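Putative peptidyl-arginine deiminase family protein (Campylobacter jejuni subsp. jejuni serotype O:2, PDB 6B10) probably hydrolyses agmatine to N-carbamoylputrescine, releasing ammonia, as an agmatine deiminase of the peptidyl-arginine deiminase family involved in polyamine synthesis. Local coordinates at residues S31-Y36 against N84-R89; K127-K130 against K134-L137; A212-K217 against T246-L251; D230-P235 against E263-A268; I292-L297 against H304-V309. All blocks are in the same frame, centred on the assembly; numbering follows the deposited sequence.

Contact 1: S31-Y36 against N84-R89; sequences SDWNPY and NDTWIR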
# COMPACT_ATOMS: atom_id res chain seq x y z
N SER A 31 -16.76 6.54 -12.09
CA SER A 31 -15.51 5.87 -12.48
C SER A 31 -15.80 4.53 -13.18
O SER A 31 -16.92 4.30 -13.63
CB SER A 31 -14.65 5.67 -11.23
OG SER A 31 -15.33 4.88 -10.26
N ASP A 32 -14.81 3.64 -13.26
CA ASP A 32 -14.95 2.37 -13.98
C ASP A 32 -15.34 1.20 -13.08
O ASP A 32 -14.90 0.07 -13.30
CB ASP A 32 -13.65 2.05 -14.73
CG ASP A 32 -13.23 3.16 -15.69
OD1 ASP A 32 -14.10 3.65 -16.45
OD2 ASP A 32 -12.04 3.53 -15.69
N TRP A 33 -16.18 1.46 -12.08
CA TRP A 33 -16.73 0.43 -11.20
C TRP A 33 -18.23 0.21 -11.45
O TRP A 33 -18.88 -0.53 -10.71
CB TRP A 33 -16.51 0.81 -9.73
CG TRP A 33 -15.08 0.79 -9.27
CD1 TRP A 33 -14.24 1.86 -9.14
CD2 TRP A 33 -14.33 -0.36 -8.85
NE1 TRP A 33 -13.01 1.45 -8.68
CE2 TRP A 33 -13.04 0.09 -8.50
CE3 TRP A 33 -14.62 -1.73 -8.76
CZ2 TRP A 33 -12.04 -0.78 -8.05
CZ3 TRP A 33 -13.63 -2.59 -8.31
CH2 TRP A 33 -12.35 -2.11 -7.96
N ASN A 34 -18.76 0.84 -12.50
CA ASN A 34 -20.21 0.89 -12.75
C ASN A 34 -20.91 -0.47 -12.82
O ASN A 34 -21.91 -0.68 -12.13
CB ASN A 34 -20.51 1.68 -14.04
CG ASN A 34 -20.30 3.17 -13.87
OD1 ASN A 34 -21.01 3.81 -13.09
ND2 ASN A 34 -19.35 3.73 -14.60
N PRO A 35 -20.40 -1.40 -13.65
CA PRO A 35 -21.08 -2.69 -13.84
C PRO A 35 -21.28 -3.49 -12.55
O PRO A 35 -22.32 -4.12 -12.37
CB PRO A 35 -20.15 -3.45 -14.80
CG PRO A 35 -19.31 -2.40 -15.45
CD PRO A 35 -19.14 -1.34 -14.42
N TYR A 36 -20.29 -3.45 -11.66
CA TYR A 36 -20.33 -4.19 -10.40
C TYR A 36 -20.17 -3.22 -9.23
O TYR A 36 -19.35 -3.41 -8.33
CB TYR A 36 -19.25 -5.29 -10.39
CG TYR A 36 -18.01 -4.94 -11.17
CD1 TYR A 36 -16.97 -4.21 -10.60
CD2 TYR A 36 -17.86 -5.35 -12.50
CE1 TYR A 36 -15.84 -3.89 -11.32
CE2 TYR A 36 -16.73 -5.04 -13.23
CZ TYR A 36 -15.72 -4.31 -12.63
OH TYR A 36 -14.58 -4.00 -13.35
N ASN A 84 -12.15 10.26 -8.96
CA ASN A 84 -12.57 9.10 -9.74
C ASN A 84 -11.74 7.86 -9.39
O ASN A 84 -12.30 6.82 -9.04
CB ASN A 84 -12.55 9.38 -11.25
CG ASN A 84 -11.27 10.06 -11.71
OD1 ASN A 84 -10.46 10.53 -10.91
ND2 ASN A 84 -11.07 10.10 -13.03
N ASP A 85 -10.42 7.98 -9.47
CA ASP A 85 -9.49 6.93 -9.06
C ASP A 85 -9.71 6.58 -7.58
O ASP A 85 -9.72 7.47 -6.72
CB ASP A 85 -8.05 7.41 -9.27
CG ASP A 85 -7.01 6.34 -9.00
OD1 ASP A 85 -7.38 5.20 -8.63
OD2 ASP A 85 -5.81 6.63 -9.17
N THR A 86 -9.92 5.30 -7.30
CA THR A 86 -10.08 4.81 -5.93
C THR A 86 -8.76 4.33 -5.31
O THR A 86 -8.67 4.09 -4.10
CB THR A 86 -11.10 3.66 -5.86
OG1 THR A 86 -10.66 2.58 -6.70
CG2 THR A 86 -12.47 4.13 -6.31
N TRP A 87 -7.73 4.17 -6.13
CA TRP A 87 -6.46 3.62 -5.67
C TRP A 87 -5.64 4.72 -5.01
O TRP A 87 -4.71 5.25 -5.59
CB TRP A 87 -5.70 2.98 -6.84
CG TRP A 87 -6.50 1.91 -7.55
CD1 TRP A 87 -6.92 1.93 -8.85
CD2 TRP A 87 -7.00 0.69 -6.99
NE1 TRP A 87 -7.63 0.79 -9.14
CE2 TRP A 87 -7.70 0.01 -8.01
CE3 TRP A 87 -6.92 0.09 -5.72
CZ2 TRP A 87 -8.31 -1.23 -7.81
CZ3 TRP A 87 -7.54 -1.14 -5.52
CH2 TRP A 87 -8.22 -1.79 -6.56
N ILE A 88 -6.02 5.04 -3.77
CA ILE A 88 -5.42 6.17 -3.05
C ILE A 88 -3.94 5.94 -2.71
O ILE A 88 -3.18 6.90 -2.61
CB ILE A 88 -6.23 6.55 -1.79
CG1 ILE A 88 -5.71 7.85 -1.17
CG2 ILE A 88 -6.21 5.44 -0.75
CD1 ILE A 88 -6.66 8.48 -0.18
N ARG A 89 -3.52 4.68 -2.55
CA ARG A 89 -2.10 4.35 -2.39
C ARG A 89 -1.23 4.94 -3.51
O ARG A 89 -0.08 5.32 -3.28
CB ARG A 89 -1.93 2.82 -2.32
CG ARG A 89 -0.51 2.30 -2.08
CD ARG A 89 -0.00 2.45 -0.65
NE ARG A 89 -0.94 1.93 0.34
CZ ARG A 89 -0.75 1.99 1.66
NH1 ARG A 89 0.36 2.51 2.15
NH2 ARG A 89 -1.67 1.51 2.49
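Two tryptophans from separate loops, Trp33 and Trp87, meet through CZ2 of each ring, CZ2 of Trp33 lying 3.8 Å from CZ2 of Trp87. They form an oblique pair, planes at 55° and six-membered-ring centroids 6.0 Å apart. Thr86 sits between them. Its OG1 accepts a rather bent bond from the indole NE1 of Trp33, 3.3 Å long, approaching from 23° out of the indole plane, while the same oxygen lies above the face of the Trp87 ring. With OG1 lodged between backbone N and carbonyl carbon (chi1 59°), the methyl CG2 of Thr86 is turned to the pyrrole side of Trp33, 3.6 Å from NE1. The contact joins the loop between strand 19-25 and helix 37-52 to the loop that leads into helix 88-91, both in the Porphyromonas-type peptidyl-arginine deiminase region. An Asx turn shapes that second loop, OD1 of Asp85 accepting from the backbone N of Trp87 at 2.7 Å, and an inverse gamma turn centred on Trp87 follows. Ile40 and Tyr44 of helix 37-52 pack against Trp33 and Thr86 respectively. At the start of both segments, CB of Ser31 rests 3.4 Å from the carbonyl O of Asn84.

Contact 2: K127-K130 against K134-L137; sequences KLFK and KEEL
Leu137 places one methyl squarely on the ring of Phe129: CD1 stands 3.7 Å from the ring centroid and only 6° off the normal, a clear CH-pi contact. Its CG is turned anti to the backbone N (chi1 -179°), which sends the branch across the aromatic side chain at about a right angle and brings CD1 over the middle of the face. Glu135 approaches the same ring differently. Its side chain is fully stretched and runs alongside Phe129 in the same direction, with CB 3.9 Å from CD2 of the ring. At the far end OE2 comes to 3.6 Å from CE2, at the ring edge and in its plane, a placing consistent with weak attraction between the ring-edge hydrogens and the carboxylate; carboxylate and ring planes are 80° apart. That carboxylate is also committed elsewhere, OE1 to a salt bridge with Arg328 and OE2 to one with Arg333. Lys134 adds its aliphatic part, CG lying 3.5 Å from the carbonyl O of Lys130. The carbonyl O of Phe129 accepts from the backbone N of Glu135 at 3.0 Å. Leu137 also touches Asp106 of the potassium site, its side chain about 8 Å from the ion. The whole is a helix C-terminus: helix 120-133 ends, Lys134 breaks away with positive phi, and the returning chain folds over the last turns on its way into strand 138-141.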
# COMPACT_ATOMS: atom_id res chain seq x y z
N LYS A 127 -7.04 19.65 -0.87
CA LYS A 127 -8.32 19.85 -0.20
C LYS A 127 -8.27 19.22 1.18
O LYS A 127 -8.57 19.87 2.18
CB LYS A 127 -9.53 19.24 -0.95
CG LYS A 127 -9.40 18.93 -2.44
CD LYS A 127 -9.54 20.15 -3.33
CE LYS A 127 -10.16 19.75 -4.66
NZ LYS A 127 -10.24 20.88 -5.62
N LEU A 128 -7.87 17.95 1.21
CA LEU A 128 -7.88 17.16 2.43
C LEU A 128 -7.04 17.81 3.52
O LEU A 128 -7.48 17.92 4.67
CB LEU A 128 -7.35 15.75 2.14
CG LEU A 128 -7.29 14.76 3.31
CD1 LEU A 128 -8.68 14.48 3.85
CD2 LEU A 128 -6.61 13.47 2.89
N PHE A 129 -5.84 18.23 3.15
CA PHE A 129 -4.89 18.78 4.11
C PHE A 129 -5.23 20.22 4.48
O PHE A 129 -5.04 20.63 5.63
CB PHE A 129 -3.45 18.65 3.59
CG PHE A 129 -2.79 17.36 3.97
CD1 PHE A 129 -3.15 16.17 3.34
CD2 PHE A 129 -1.85 17.32 4.98
CE1 PHE A 129 -2.56 14.97 3.71
CE2 PHE A 129 -1.25 16.12 5.35
CZ PHE A 129 -1.61 14.95 4.71
N LYS A 130 -5.73 20.99 3.52
CA LYS A 130 -6.17 22.36 3.77
C LYS A 130 -7.42 22.39 4.66
O LYS A 130 -7.46 23.13 5.65
CB LYS A 130 -6.44 23.09 2.45
CG LYS A 130 -6.86 24.55 2.62
CD LYS A 130 -6.87 25.29 1.30
CE LYS A 130 -7.65 26.60 1.38
NZ LYS A 130 -9.13 26.40 1.33
N LYS A 134 -5.86 20.60 8.23
CA LYS A 134 -5.37 21.97 8.42
C LYS A 134 -3.88 21.96 8.72
O LYS A 134 -3.43 22.35 9.80
CB LYS A 134 -6.17 22.69 9.52
CG LYS A 134 -7.63 22.90 9.14
CD LYS A 134 -8.47 23.30 10.34
CE LYS A 134 -9.95 23.25 10.00
NZ LYS A 134 -10.80 23.46 11.21
N GLU A 135 -3.13 21.51 7.73
CA GLU A 135 -1.75 21.12 7.91
C GLU A 135 -0.98 21.46 6.64
O GLU A 135 -1.56 21.48 5.55
CB GLU A 135 -1.71 19.61 8.18
CG GLU A 135 -0.35 19.04 8.57
CD GLU A 135 -0.40 17.54 8.81
OE1 GLU A 135 -1.35 17.06 9.47
OE2 GLU A 135 0.53 16.83 8.35
N GLU A 136 0.32 21.72 6.77
CA GLU A 136 1.17 22.00 5.62
C GLU A 136 1.40 20.70 4.85
O GLU A 136 1.58 19.65 5.45
CB GLU A 136 2.52 22.60 6.04
CG GLU A 136 2.43 23.86 6.91
CD GLU A 136 2.46 25.16 6.12
OE1 GLU A 136 1.93 25.20 4.99
OE2 GLU A 136 3.02 26.15 6.64
N LEU A 137 1.36 20.79 3.53
CA LEU A 137 1.53 19.63 2.67
C LEU A 137 2.75 19.85 1.77
O LEU A 137 2.65 20.52 0.74
CB LEU A 137 0.27 19.43 1.83
CG LEU A 137 0.22 18.24 0.87
CD1 LEU A 137 0.22 16.92 1.63
CD2 LEU A 137 -0.99 18.34 -0.04

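Contact 3: A212-K217 against T246-L251; sequences ARFIDK and TGFDLL
The carbonyl O of Lys217 accepts a hydrogen bond from ND2 of Asn152 and also lies against the Phe248 ring, 3.4 Å from its CE1. The main contact of that ring is with Phe214, which turns an edge to its face. CE1 of Phe214 stands 3.9 Å above the Phe248 plane, over the ring centre, and the planes meet at 81° with centroids 5.2 Å apart: a T-shaped pair. Both phenylalanines carry CG beside the backbone N, and Phe214 in this setting (chi1 -71°) reaches out to Phe248 although its CB does not head there. A second, aliphatic touch lies farther along, where CD1 of Ile215 meets CD1 of Leu251 at 4.0 Å, the two side chains crossing at about a right angle. No hydrogen bond joins the two segments, whose CA atoms approach no closer than 8.8 Å, between Lys217 and Phe248. The reason is the strand between them: 219-224 pairs with both, and its Ile220 touches both aromatic rings. These are contacts over a middle strand, between the outer strands 212-216 and 249-254 and the residues flanking them in a three-stranded mixed sheet, with helix 233-244 making the crossover from 219-224 to its parallel neighbour 249-254.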
# COMPACT_ATOMS: atom_id res chain seq x y z
N ALA A 212 6.67 -8.00 -2.71
CA ALA A 212 7.48 -8.15 -1.50
C ALA A 212 7.27 -7.00 -0.54
O ALA A 212 7.16 -5.86 -0.96
CB ALA A 212 8.96 -8.27 -1.86
N ARG A 213 7.26 -7.32 0.76
CA ARG A 213 6.92 -6.38 1.81
C ARG A 213 7.68 -6.73 3.08
O ARG A 213 7.76 -7.90 3.44
CB ARG A 213 5.43 -6.48 2.16
CG ARG A 213 4.42 -6.31 1.04
CD ARG A 213 4.25 -4.86 0.61
NE ARG A 213 3.82 -4.01 1.71
CZ ARG A 213 2.57 -3.89 2.16
NH1 ARG A 213 1.57 -4.56 1.62
NH2 ARG A 213 2.33 -3.10 3.19
N PHE A 214 8.21 -5.73 3.78
CA PHE A 214 8.65 -5.94 5.15
C PHE A 214 7.44 -6.16 6.05
O PHE A 214 6.43 -5.44 5.94
CB PHE A 214 9.44 -4.74 5.68
CG PHE A 214 10.79 -4.59 5.06
CD1 PHE A 214 11.83 -5.42 5.45
CD2 PHE A 214 11.03 -3.62 4.10
CE1 PHE A 214 13.09 -5.29 4.88
CE2 PHE A 214 12.29 -3.48 3.53
CZ PHE A 214 13.31 -4.32 3.92
N ILE A 215 7.55 -7.13 6.94
CA ILE A 215 6.54 -7.36 7.98
C ILE A 215 7.07 -7.07 9.38
O ILE A 215 6.29 -6.88 10.31
CB ILE A 215 5.94 -8.77 7.90
CG1 ILE A 215 7.01 -9.85 8.12
CG2 ILE A 215 5.27 -8.96 6.56
CD1 ILE A 215 6.45 -11.25 8.14
N ASP A 216 8.39 -7.09 9.54
CA ASP A 216 9.05 -6.46 10.67
C ASP A 216 10.42 -5.98 10.20
O ASP A 216 10.74 -6.12 9.02
CB ASP A 216 9.09 -7.37 11.92
CG ASP A 216 9.94 -8.63 11.73
OD1 ASP A 216 10.98 -8.62 11.03
OD2 ASP A 216 9.57 -9.65 12.32
N LYS A 217 11.21 -5.38 11.10
CA LYS A 217 12.49 -4.79 10.69
C LYS A 217 13.47 -5.80 10.11
O LYS A 217 14.37 -5.42 9.38
CB LYS A 217 13.16 -4.05 11.86
CG LYS A 217 13.75 -4.96 12.93
CD LYS A 217 14.26 -4.15 14.11
CE LYS A 217 15.05 -5.00 15.07
NZ LYS A 217 15.43 -4.25 16.30
N THR A 246 19.98 -10.48 0.30
CA THR A 246 19.83 -9.31 1.17
C THR A 246 20.18 -9.60 2.63
O THR A 246 20.51 -8.68 3.38
CB THR A 246 18.40 -8.74 1.14
OG1 THR A 246 17.47 -9.73 1.61
CG2 THR A 246 18.01 -8.31 -0.27
N GLY A 247 20.08 -10.85 3.05
CA GLY A 247 20.29 -11.23 4.45
C GLY A 247 19.05 -11.15 5.34
O GLY A 247 19.09 -11.60 6.49
N PHE A 248 17.96 -10.58 4.83
CA PHE A 248 16.73 -10.53 5.60
C PHE A 248 16.08 -11.90 5.67
O PHE A 248 16.21 -12.69 4.75
CB PHE A 248 15.76 -9.49 5.02
CG PHE A 248 16.18 -8.08 5.27
CD1 PHE A 248 16.11 -7.55 6.55
CD2 PHE A 248 16.68 -7.29 4.26
CE1 PHE A 248 16.51 -6.26 6.81
CE2 PHE A 248 17.10 -5.99 4.51
CZ PHE A 248 17.01 -5.48 5.79
N ASP A 249 15.40 -12.18 6.78
CA ASP A 249 14.60 -13.39 6.87
C ASP A 249 13.47 -13.31 5.84
O ASP A 249 12.94 -12.23 5.57
CB ASP A 249 14.04 -13.56 8.29
CG ASP A 249 15.13 -13.86 9.32
OD1 ASP A 249 16.24 -14.28 8.93
OD2 ASP A 249 14.87 -13.67 10.53
N LEU A 250 13.14 -14.45 5.25
CA LEU A 250 12.15 -14.50 4.18
C LEU A 250 10.96 -15.36 4.57
O LEU A 250 11.14 -16.42 5.16
CB LEU A 250 12.76 -15.04 2.89
CG LEU A 250 13.94 -14.25 2.33
CD1 LEU A 250 14.49 -14.94 1.10
CD2 LEU A 250 13.56 -12.81 2.00
N LEU A 251 9.77 -14.88 4.24
CA LEU A 251 8.52 -15.60 4.47
C LEU A 251 7.79 -15.66 3.13
O LEU A 251 7.63 -14.64 2.46
CB LEU A 251 7.69 -14.87 5.54
CG LEU A 251 6.38 -15.51 6.04
CD1 LEU A 251 6.10 -15.14 7.49
CD2 LEU A 251 5.19 -15.11 5.17

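Contact 4: D230-P235 against E263-A268; sequences DEHYLP and ERRLGA
Charge pairing comes first: Arg265 reaches Asp230 from the opposite direction and forms a salt bridge with it. The guanidinium offers its edge, NH2 giving a bond of 2.9 Å to OD2 of Asp230 on the syn lone pair of that oxygen. NH1 adds two weak bonds, 3.0 Å to OD2 and 3.3 Å to OD1 of the same residue. The planes are 70° apart, so this is not the flat side-by-side pairing of the two groups. An all-extended chain, from chi1 at -172° outward, gives Arg265 the length to bridge segments whose CA atoms stay more than 10 Å apart. Glu231 adds a more distant negative charge, its OE2 4.0 Å from NH1 of Arg265.

Ring packing is the second kind: His232 brings its ring edge over the guanidinium face, CE1 3.6 Å from CZ of Arg265, with the planes nearly perpendicular.

Hydrogen bonds inside the 230-235 segment hold the acceptor in place. OD1 of Asp230 takes the backbone N of His232 at 2.9 Å on its anti lone pair, the capping bond of the turn, and ND1 of His232 at 2.8 Å on the syn side, somewhat out of the carboxylate plane.

Asp230 to Tyr233 form a type I turn that runs into helix 233-244, while Arg265 extends from strand 264-265, the partner of strand 260-261 in a small hairpin, where Tyr260 touches it.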
# COMPACT_ATOMS: atom_id res chain seq x y z
N ASP A 230 3.31 -22.59 -14.47
CA ASP A 230 2.82 -21.21 -14.41
C ASP A 230 3.88 -20.21 -14.88
O ASP A 230 5.06 -20.35 -14.57
CB ASP A 230 2.36 -20.87 -12.99
CG ASP A 230 1.46 -19.65 -12.92
OD1 ASP A 230 1.96 -18.52 -13.09
OD2 ASP A 230 0.24 -19.81 -12.70
N GLU A 231 3.44 -19.20 -15.62
CA GLU A 231 4.36 -18.17 -16.15
C GLU A 231 5.06 -17.35 -15.06
O GLU A 231 6.11 -16.76 -15.30
CB GLU A 231 3.62 -17.23 -17.11
CG GLU A 231 2.49 -16.41 -16.49
CD GLU A 231 1.76 -15.56 -17.52
OE1 GLU A 231 2.43 -15.01 -18.42
OE2 GLU A 231 0.52 -15.44 -17.41
N HIS A 232 4.47 -17.32 -13.86
CA HIS A 232 5.09 -16.65 -12.71
C HIS A 232 6.24 -17.42 -12.09
O HIS A 232 6.99 -16.85 -11.29
CB HIS A 232 4.04 -16.41 -11.62
CG HIS A 232 2.98 -15.44 -12.01
ND1 HIS A 232 1.72 -15.83 -12.39
CD2 HIS A 232 2.99 -14.09 -12.06
CE1 HIS A 232 0.99 -14.76 -12.66
NE2 HIS A 232 1.74 -13.69 -12.47
N TYR A 233 6.40 -18.70 -12.42
CA TYR A 233 7.35 -19.56 -11.71
C TYR A 233 8.78 -19.02 -11.70
O TYR A 233 9.36 -18.84 -10.62
CB TYR A 233 7.35 -20.99 -12.27
CG TYR A 233 8.27 -21.90 -11.50
CD1 TYR A 233 7.87 -22.49 -10.31
CD2 TYR A 233 9.57 -22.15 -11.95
CE1 TYR A 233 8.72 -23.32 -9.59
CE2 TYR A 233 10.43 -22.98 -11.24
CZ TYR A 233 10.00 -23.56 -10.06
OH TYR A 233 10.85 -24.37 -9.35
N LEU A 234 9.35 -18.79 -12.88
CA LEU A 234 10.76 -18.41 -12.99
C LEU A 234 11.07 -16.96 -12.57
O LEU A 234 12.07 -16.73 -11.90
CB LEU A 234 11.30 -18.67 -14.41
CG LEU A 234 11.39 -20.15 -14.84
CD1 LEU A 234 11.73 -20.26 -16.32
CD2 LEU A 234 12.40 -20.92 -14.00
N PRO A 235 10.22 -15.99 -12.96
CA PRO A 235 10.38 -14.64 -12.44
C PRO A 235 10.39 -14.58 -10.91
O PRO A 235 11.24 -13.91 -10.33
CB PRO A 235 9.16 -13.90 -12.98
CG PRO A 235 8.81 -14.63 -14.23
CD PRO A 235 9.17 -16.06 -13.99
N GLU A 263 -12.56 -14.01 -18.85
CA GLU A 263 -11.44 -14.63 -19.57
C GLU A 263 -10.08 -13.95 -19.36
O GLU A 263 -9.12 -14.27 -20.06
CB GLU A 263 -11.75 -14.73 -21.07
N ARG A 264 -9.99 -13.03 -18.40
CA ARG A 264 -8.75 -12.29 -18.13
C ARG A 264 -8.18 -12.73 -16.78
O ARG A 264 -8.90 -12.72 -15.78
CB ARG A 264 -9.04 -10.79 -18.12
N ARG A 265 -6.90 -13.11 -16.76
CA ARG A 265 -6.26 -13.57 -15.52
C ARG A 265 -5.98 -12.41 -14.55
O ARG A 265 -5.23 -11.49 -14.88
CB ARG A 265 -4.96 -14.34 -15.78
CG ARG A 265 -4.42 -14.95 -14.50
CD ARG A 265 -3.12 -15.72 -14.67
NE ARG A 265 -2.73 -16.30 -13.39
CZ ARG A 265 -1.70 -17.11 -13.20
NH1 ARG A 265 -0.91 -17.45 -14.21
NH2 ARG A 265 -1.45 -17.58 -11.98
N LEU A 266 -6.55 -12.49 -13.36
CA LEU A 266 -6.45 -11.44 -12.35
C LEU A 266 -5.17 -11.57 -11.53
O LEU A 266 -4.75 -12.67 -11.19
CB LEU A 266 -7.66 -11.49 -11.42
CG LEU A 266 -9.01 -11.37 -12.13
CD1 LEU A 266 -10.15 -11.48 -11.13
CD2 LEU A 266 -9.11 -10.07 -12.92
N GLY A 267 -4.55 -10.42 -11.22
CA GLY A 267 -3.28 -10.40 -10.50
C GLY A 267 -3.46 -10.57 -9.01
O GLY A 267 -3.21 -9.65 -8.23
N ALA A 268 -3.90 -11.76 -8.61
CA ALA A 268 -4.14 -12.05 -7.20
C ALA A 268 -2.80 -12.23 -6.49
O ALA A 268 -1.98 -13.03 -6.92
CB ALA A 268 -4.99 -13.30 -7.06

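Contact 5: I292-L297 against H304-V309; sequences IIAKRL and HKIIGV. With PO4 (phosphate ion), chain D.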
# COMPACT_ATOMS: atom_id res chain seq x y z
N ILE A 292 -3.02 -20.83 4.30
CA ILE A 292 -1.58 -21.03 4.45
C ILE A 292 -0.88 -19.72 4.78
O ILE A 292 -0.04 -19.66 5.69
CB ILE A 292 -0.95 -21.69 3.19
CG1 ILE A 292 -1.48 -23.13 3.03
CG2 ILE A 292 0.57 -21.72 3.28
CD1 ILE A 292 -1.02 -23.82 1.77
N ILE A 293 -1.21 -18.66 4.04
CA ILE A 293 -0.54 -17.38 4.24
C ILE A 293 -0.95 -16.73 5.56
O ILE A 293 -0.13 -16.13 6.24
CB ILE A 293 -0.67 -16.42 3.04
CG1 ILE A 293 -2.12 -16.00 2.78
CG2 ILE A 293 -0.05 -17.05 1.80
CD1 ILE A 293 -2.45 -14.60 3.22
N ALA A 294 -2.22 -16.90 5.95
CA ALA A 294 -2.72 -16.34 7.21
C ALA A 294 -2.05 -16.97 8.43
O ALA A 294 -1.67 -16.27 9.36
CB ALA A 294 -4.23 -16.50 7.31
N LYS A 295 -1.90 -18.29 8.43
CA LYS A 295 -1.22 -18.99 9.53
C LYS A 295 0.26 -18.61 9.58
O LYS A 295 0.80 -18.35 10.65
CB LYS A 295 -1.37 -20.51 9.39
CG LYS A 295 -2.80 -20.98 9.58
CD LYS A 295 -2.92 -22.49 9.63
CE LYS A 295 -2.54 -23.13 8.32
NZ LYS A 295 -3.13 -24.50 8.21
N ARG A 296 0.88 -18.56 8.41
CA ARG A 296 2.30 -18.22 8.29
C ARG A 296 2.58 -16.80 8.79
O ARG A 296 3.45 -16.60 9.65
CB ARG A 296 2.74 -18.38 6.83
CG ARG A 296 4.21 -18.65 6.62
CD ARG A 296 4.48 -19.00 5.16
NE ARG A 296 4.31 -20.42 4.88
CZ ARG A 296 4.30 -20.97 3.67
NH1 ARG A 296 4.44 -20.23 2.57
NH2 ARG A 296 4.15 -22.28 3.55
N LEU A 297 1.82 -15.83 8.29
CA LEU A 297 1.98 -14.44 8.71
C LEU A 297 1.64 -14.25 10.19
O LEU A 297 2.31 -13.49 10.89
CB LEU A 297 1.12 -13.51 7.85
CG LEU A 297 1.58 -13.25 6.41
CD1 LEU A 297 0.45 -12.64 5.60
CD2 LEU A 297 2.79 -12.34 6.39
N HIS A 304 -0.07 -9.28 16.43
CA HIS A 304 -1.05 -8.78 15.49
C HIS A 304 -2.15 -9.81 15.30
O HIS A 304 -1.91 -11.01 15.36
CB HIS A 304 -0.40 -8.50 14.13
CG HIS A 304 0.34 -7.20 14.08
ND1 HIS A 304 1.64 -7.06 14.49
CD2 HIS A 304 -0.06 -5.97 13.65
CE1 HIS A 304 2.03 -5.81 14.32
NE2 HIS A 304 1.02 -5.13 13.81
N LYS A 305 -3.37 -9.33 15.08
CA LYS A 305 -4.44 -10.18 14.62
C LYS A 305 -4.39 -10.14 13.09
O LYS A 305 -4.39 -9.06 12.50
CB LYS A 305 -5.80 -9.67 15.12
CG LYS A 305 -5.86 -9.35 16.61
CD LYS A 305 -5.51 -10.54 17.49
CE LYS A 305 -5.81 -10.23 18.95
NZ LYS A 305 -5.24 -11.25 19.87
N ILE A 306 -4.33 -11.30 12.46
CA ILE A 306 -4.29 -11.38 10.99
C ILE A 306 -5.70 -11.71 10.53
O ILE A 306 -6.27 -12.72 10.93
CB ILE A 306 -3.27 -12.44 10.50
CG1 ILE A 306 -1.85 -11.86 10.44
CG2 ILE A 306 -3.63 -12.93 9.10
CD1 ILE A 306 -1.31 -11.33 11.75
N ILE A 307 -6.28 -10.84 9.69
CA ILE A 307 -7.68 -10.98 9.30
C ILE A 307 -7.82 -10.98 7.79
O ILE A 307 -7.42 -10.03 7.12
CB ILE A 307 -8.56 -9.87 9.91
CG1 ILE A 307 -8.53 -9.95 11.44
CG2 ILE A 307 -10.00 -9.96 9.42
CD1 ILE A 307 -9.00 -8.68 12.12
N GLY A 308 -8.41 -12.04 7.25
CA GLY A 308 -8.60 -12.16 5.81
C GLY A 308 -9.84 -11.43 5.34
O GLY A 308 -10.90 -11.57 5.93
N VAL A 309 -9.72 -10.67 4.26
CA VAL A 309 -10.86 -9.98 3.66
C VAL A 309 -10.91 -10.36 2.20
O VAL A 309 -9.93 -10.22 1.48
CB VAL A 309 -10.73 -8.44 3.79
CG1 VAL A 309 -11.75 -7.74 2.91
CG2 VAL A 309 -10.88 -8.02 5.24
P PO4 D . 4.68 -8.19 15.94
O1 PO4 D . 5.68 -8.40 14.82
O2 PO4 D . 3.38 -8.90 15.62
O3 PO4 D . 4.45 -6.71 16.09
O4 PO4 D . 5.22 -8.73 17.24
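Ile306 faces Ala294 and Leu297 across a beta-alpha-beta unit made of strand 279-284, helix 289-300 and strand 305-310. The side chain leaves the strand toward the helix and branches at CB. CG2, set anti to the backbone N, goes to Ala294: it lies 4.0 Å from the methyl CB of Ala294 and 3.9 Å from the carbonyl O of the same residue. CG1, beside the backbone N at chi1 -84°, takes the other direction, toward Leu297, where it comes within 4.3 Å of CB. CD1 ends the chain 4.3 Å from the carbonyl O of Leu297. Ile306 thus bears on two residues one turn apart on the helix, and the contact is essentially apolar, with no hydrogen bond between the segments. The small Ala294 side chain goes with a close approach of the backbones, the CA atoms of Ala294 and Ile306 being 6.4 Å apart. Leu280 and Val282 of the neighbouring strand 279-284 touch Ile306 as well, and Val282 also reaches Leu297. At the start of the strand segment, His304 leads away from the helix and meets a phosphate ion, probably from the crystallisation liquor, that is held also by the backbone N of Asn303. The phosphate lies at the imidazole edge, in the ring plane, and ND1 of His304 donates to its O2 at 2.8 Å in an almost straight bond of 171°.

In the fold
Contacts 3 and 5 are neighbours, their centres about 16 Å apart: Leu251 of contact 3 packs on the backbone of Arg296 and the side chain of Leu297 of contact 5, and Ile215 also reaches Leu297, so helix 289-300 lies against the sheet of contact 3. Both are mainly apolar. Contact 4 shares helix 233-244 with contact 3, one at its start and the other beyond its end, but relies on charges. Contacts 1, 3, 4 and 5 are all partly buried; contact 2 is at the surface, across the chain's centre from contacts 3, 4 and 5, with three exposed residues around a buried phenylalanine. Contact 1 joins two loops through indoles and a threonine hydroxyl.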